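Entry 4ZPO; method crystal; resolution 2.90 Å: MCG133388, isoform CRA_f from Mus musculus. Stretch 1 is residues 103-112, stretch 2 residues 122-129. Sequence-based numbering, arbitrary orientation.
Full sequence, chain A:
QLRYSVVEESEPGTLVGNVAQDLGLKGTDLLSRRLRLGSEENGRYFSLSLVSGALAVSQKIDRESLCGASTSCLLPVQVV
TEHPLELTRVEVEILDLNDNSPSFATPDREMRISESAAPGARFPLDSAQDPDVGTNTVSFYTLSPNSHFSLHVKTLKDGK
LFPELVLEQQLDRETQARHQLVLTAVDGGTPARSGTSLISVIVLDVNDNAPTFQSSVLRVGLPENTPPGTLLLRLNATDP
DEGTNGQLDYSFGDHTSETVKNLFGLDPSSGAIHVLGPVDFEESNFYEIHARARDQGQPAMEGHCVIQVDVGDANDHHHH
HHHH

Stretch 1 103-112: SFATPDREMR
Stretch 2, residues 122-129: RFPLDSAQ

How do the two backbones meet? They run antiparallel and pair at one point, a single bridge between Ser-103 and Gln-129, whose CA atoms are 5.0 Å apart. Both of its hydrogen bonds form: Ser-103 N donates to Gln-129 O at 2.7 Å, and Gln-129 N to Ser-103 O at 2.8 Å. Ser-103 O also receives a CA-H...O contact from Ala-128 CA at 3.3 Å. Extended backbones allow this pairing, with phi/psi of -122/136 at Ser-103 and -127/144 at Gln-129. Farther along the backbones stand wider apart: the axes of strands 108-112 and 122-124 come no closer than 10.2 Å, their N-to-C directions 147° apart, and side chains make the contacts there.

What does the Phe-104 ring pack against? Its CA-to-CB bond points sideways, but chi1 -77° (m) and chi2 -79° bring the ring closer to the other stretch. Ala-128 CB sits over one face, 3.9 Å from the Phe-104 ring centroid and 18° off the normal, a CH-pi contact. At the ring edge, Phe-104 CE1 lies 3.3 Å from Asp-126 O.

How does Met-111 fill its part of the gap? Its CA-to-CB bond points toward the other stretch, and chi angles of -84° (m), -174° (t) and 161° (t) place Met-111 CE 3.6 Å from both Phe-123 CB and Leu-125 CD2. The same methyl, Met-111 CE, is 3.3 Å from Pro-124 O.

Where does charge enter? Arg-109, whose CA-to-CB bond also points toward stretch 2, adopts chi1 168° (t), chi2 79° (p), chi3 -172° (t) and chi4 -82°. Arg-109 NH1 makes a weak hydrogen bond to Pro-124 O, 3.4 Å away near the guanidinium plane. With Asp-126 (chi1 -61°, m) the arginine shares opposite charge without a salt bridge: Asp-126 OD1 is 4.0 Å from Arg-109 NH1, well out of that plane, with no N-H pointing at it.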

# COMPACT_ATOMS: atom_id res chain seq x y z
N SER A 103 11.38 -0.23 -9.29
CA SER A 103 11.82 -0.68 -7.97
C SER A 103 11.16 0.10 -6.84
O SER A 103 11.04 1.32 -6.89
CB SER A 103 13.34 -0.56 -7.86
OG SER A 103 13.80 -0.97 -6.58
N PHE A 104 10.73 -0.63 -5.81
CA PHE A 104 10.20 -0.00 -4.60
C PHE A 104 11.22 -0.08 -3.48
O PHE A 104 12.05 -0.99 -3.44
CB PHE A 104 8.89 -0.67 -4.17
CG PHE A 104 7.70 -0.27 -5.00
CD1 PHE A 104 7.07 0.94 -4.78
CD2 PHE A 104 7.21 -1.11 -5.99
CE1 PHE A 104 5.98 1.32 -5.54
CE2 PHE A 104 6.12 -0.74 -6.75
CZ PHE A 104 5.50 0.48 -6.52
N ALA A 105 11.16 0.89 -2.56
CA ALA A 105 12.07 0.92 -1.43
C ALA A 105 11.86 -0.29 -0.53
O ALA A 105 12.82 -0.87 -0.02
CB ALA A 105 11.88 2.20 -0.63
N THR A 106 10.61 -0.67 -0.34
CA THR A 106 10.26 -1.82 0.48
C THR A 106 9.24 -2.71 -0.23
O THR A 106 8.29 -2.21 -0.83
CB THR A 106 9.71 -1.39 1.85
OG1 THR A 106 9.10 -2.51 2.50
CG2 THR A 106 8.67 -0.28 1.69
N PRO A 107 9.44 -4.03 -0.17
CA PRO A 107 8.55 -4.99 -0.83
C PRO A 107 7.14 -5.02 -0.23
O PRO A 107 6.20 -5.41 -0.91
CB PRO A 107 9.26 -6.34 -0.62
CG PRO A 107 10.10 -6.13 0.60
CD PRO A 107 10.55 -4.70 0.53
N ASP A 108 7.02 -4.61 1.03
CA ASP A 108 5.72 -4.61 1.69
C ASP A 108 5.46 -3.31 2.45
O ASP A 108 6.39 -2.67 2.95
CB ASP A 108 5.61 -5.81 2.64
CG ASP A 108 6.90 -6.08 3.39
OD1 ASP A 108 7.65 -5.12 3.67
OD2 ASP A 108 7.17 -7.26 3.70
N ARG A 109 4.19 -2.93 2.53
CA ARG A 109 3.78 -1.69 3.19
C ARG A 109 2.57 -1.93 4.09
O ARG A 109 1.58 -2.52 3.67
CB ARG A 109 3.46 -0.62 2.14
CG ARG A 109 2.75 0.60 2.70
CD ARG A 109 3.71 1.55 3.40
NE ARG A 109 3.01 2.62 4.09
CZ ARG A 109 2.57 3.73 3.51
NH1 ARG A 109 2.74 3.91 2.20
NH2 ARG A 109 1.94 4.66 4.22
N GLU A 110 2.66 -1.45 5.33
CA GLU A 110 1.56 -1.61 6.28
C GLU A 110 0.84 -0.28 6.52
O GLU A 110 1.48 0.76 6.67
CB GLU A 110 2.07 -2.17 7.61
CG GLU A 110 1.00 -2.26 8.69
CD GLU A 110 1.51 -2.91 9.96
OE1 GLU A 110 2.30 -3.87 9.86
OE2 GLU A 110 1.11 -2.46 11.06
N MET A 111 -0.49 -0.33 6.54
CA MET A 111 -1.30 0.85 6.79
C MET A 111 -2.33 0.62 7.88
O MET A 111 -3.20 -0.24 7.76
CB MET A 111 -2.00 1.30 5.50
CG MET A 111 -1.14 2.16 4.60
SD MET A 111 -2.06 2.80 3.19
CE MET A 111 -1.01 4.17 2.71
N ARG A 112 -2.23 1.40 8.96
CA ARG A 112 -3.20 1.34 10.04
C ARG A 112 -4.27 2.40 9.85
O ARG A 112 -4.10 3.55 10.27
CB ARG A 112 -2.51 1.51 11.39
CG ARG A 112 -1.36 0.55 11.63
CD ARG A 112 -1.57 -0.26 12.90
NE ARG A 112 -0.44 -1.14 13.18
CZ ARG A 112 -0.37 -1.97 14.21
NH1 ARG A 112 -1.38 -2.05 15.07
NH2 ARG A 112 0.70 -2.73 14.39
N ARG A 122 -7.37 10.49 1.41
CA ARG A 122 -6.23 10.14 0.58
C ARG A 122 -5.04 9.68 1.41
O ARG A 122 -4.62 10.34 2.36
CB ARG A 122 -5.83 11.34 -0.29
CG ARG A 122 -6.82 11.64 -1.40
CD ARG A 122 -6.40 12.84 -2.22
NE ARG A 122 -7.14 12.92 -3.48
CZ ARG A 122 -6.99 13.89 -4.37
NH1 ARG A 122 -6.13 14.88 -4.15
NH2 ARG A 122 -7.71 13.88 -5.49
N PHE A 123 -4.50 8.52 1.04
CA PHE A 123 -3.35 7.94 1.74
C PHE A 123 -2.17 7.79 0.78
O PHE A 123 -2.25 7.02 -0.18
CB PHE A 123 -3.72 6.58 2.35
CG PHE A 123 -4.93 6.62 3.24
CD1 PHE A 123 -6.20 6.43 2.72
CD2 PHE A 123 -4.80 6.85 4.60
CE1 PHE A 123 -7.31 6.46 3.53
CE2 PHE A 123 -5.91 6.89 5.42
CZ PHE A 123 -7.17 6.69 4.89
N PRO A 124 -1.08 8.52 1.04
CA PRO A 124 0.09 8.52 0.16
C PRO A 124 0.78 7.16 0.10
O PRO A 124 0.75 6.40 1.06
CB PRO A 124 1.01 9.57 0.81
CG PRO A 124 0.60 9.60 2.24
CD PRO A 124 -0.88 9.37 2.23
N LEU A 125 1.40 6.87 -1.04
CA LEU A 125 2.09 5.60 -1.25
C LEU A 125 3.53 5.81 -1.68
O LEU A 125 3.87 6.84 -2.27
CB LEU A 125 1.35 4.75 -2.29
CG LEU A 125 -0.08 4.34 -1.93
CD1 LEU A 125 -0.74 3.59 -3.07
CD2 LEU A 125 -0.07 3.49 -0.67
N ASP A 126 4.38 4.83 -1.37
CA ASP A 126 5.79 4.90 -1.76
C ASP A 126 5.93 4.92 -3.27
O ASP A 126 5.31 4.12 -3.98
CB ASP A 126 6.56 3.71 -1.17
CG ASP A 126 6.53 3.69 0.34
OD1 ASP A 126 6.46 4.77 0.96
OD2 ASP A 126 6.58 2.58 0.92
N SER A 127 6.76 5.83 -3.78
CA SER A 127 6.96 5.97 -5.21
C SER A 127 8.01 4.98 -5.72
O SER A 127 8.97 4.66 -5.03
CB SER A 127 7.38 7.40 -5.56
OG SER A 127 7.59 7.55 -6.95
N ALA A 128 7.81 4.49 -6.94
CA ALA A 128 8.73 3.54 -7.55
C ALA A 128 9.81 4.25 -8.34
O ALA A 128 9.67 5.42 -8.69
CB ALA A 128 7.98 2.56 -8.43
N GLN A 129 10.89 3.53 -8.64
CA GLN A 129 12.01 4.09 -9.37
C GLN A 129 12.38 3.24 -10.58
O GLN A 129 12.29 2.01 -10.53
CB GLN A 129 13.23 4.24 -8.46
CG GLN A 129 12.99 5.12 -7.24
CD GLN A 129 14.11 5.02 -6.23
OE1 GLN A 129 15.12 4.36 -6.48
NE2 GLN A 129 13.94 5.66 -5.09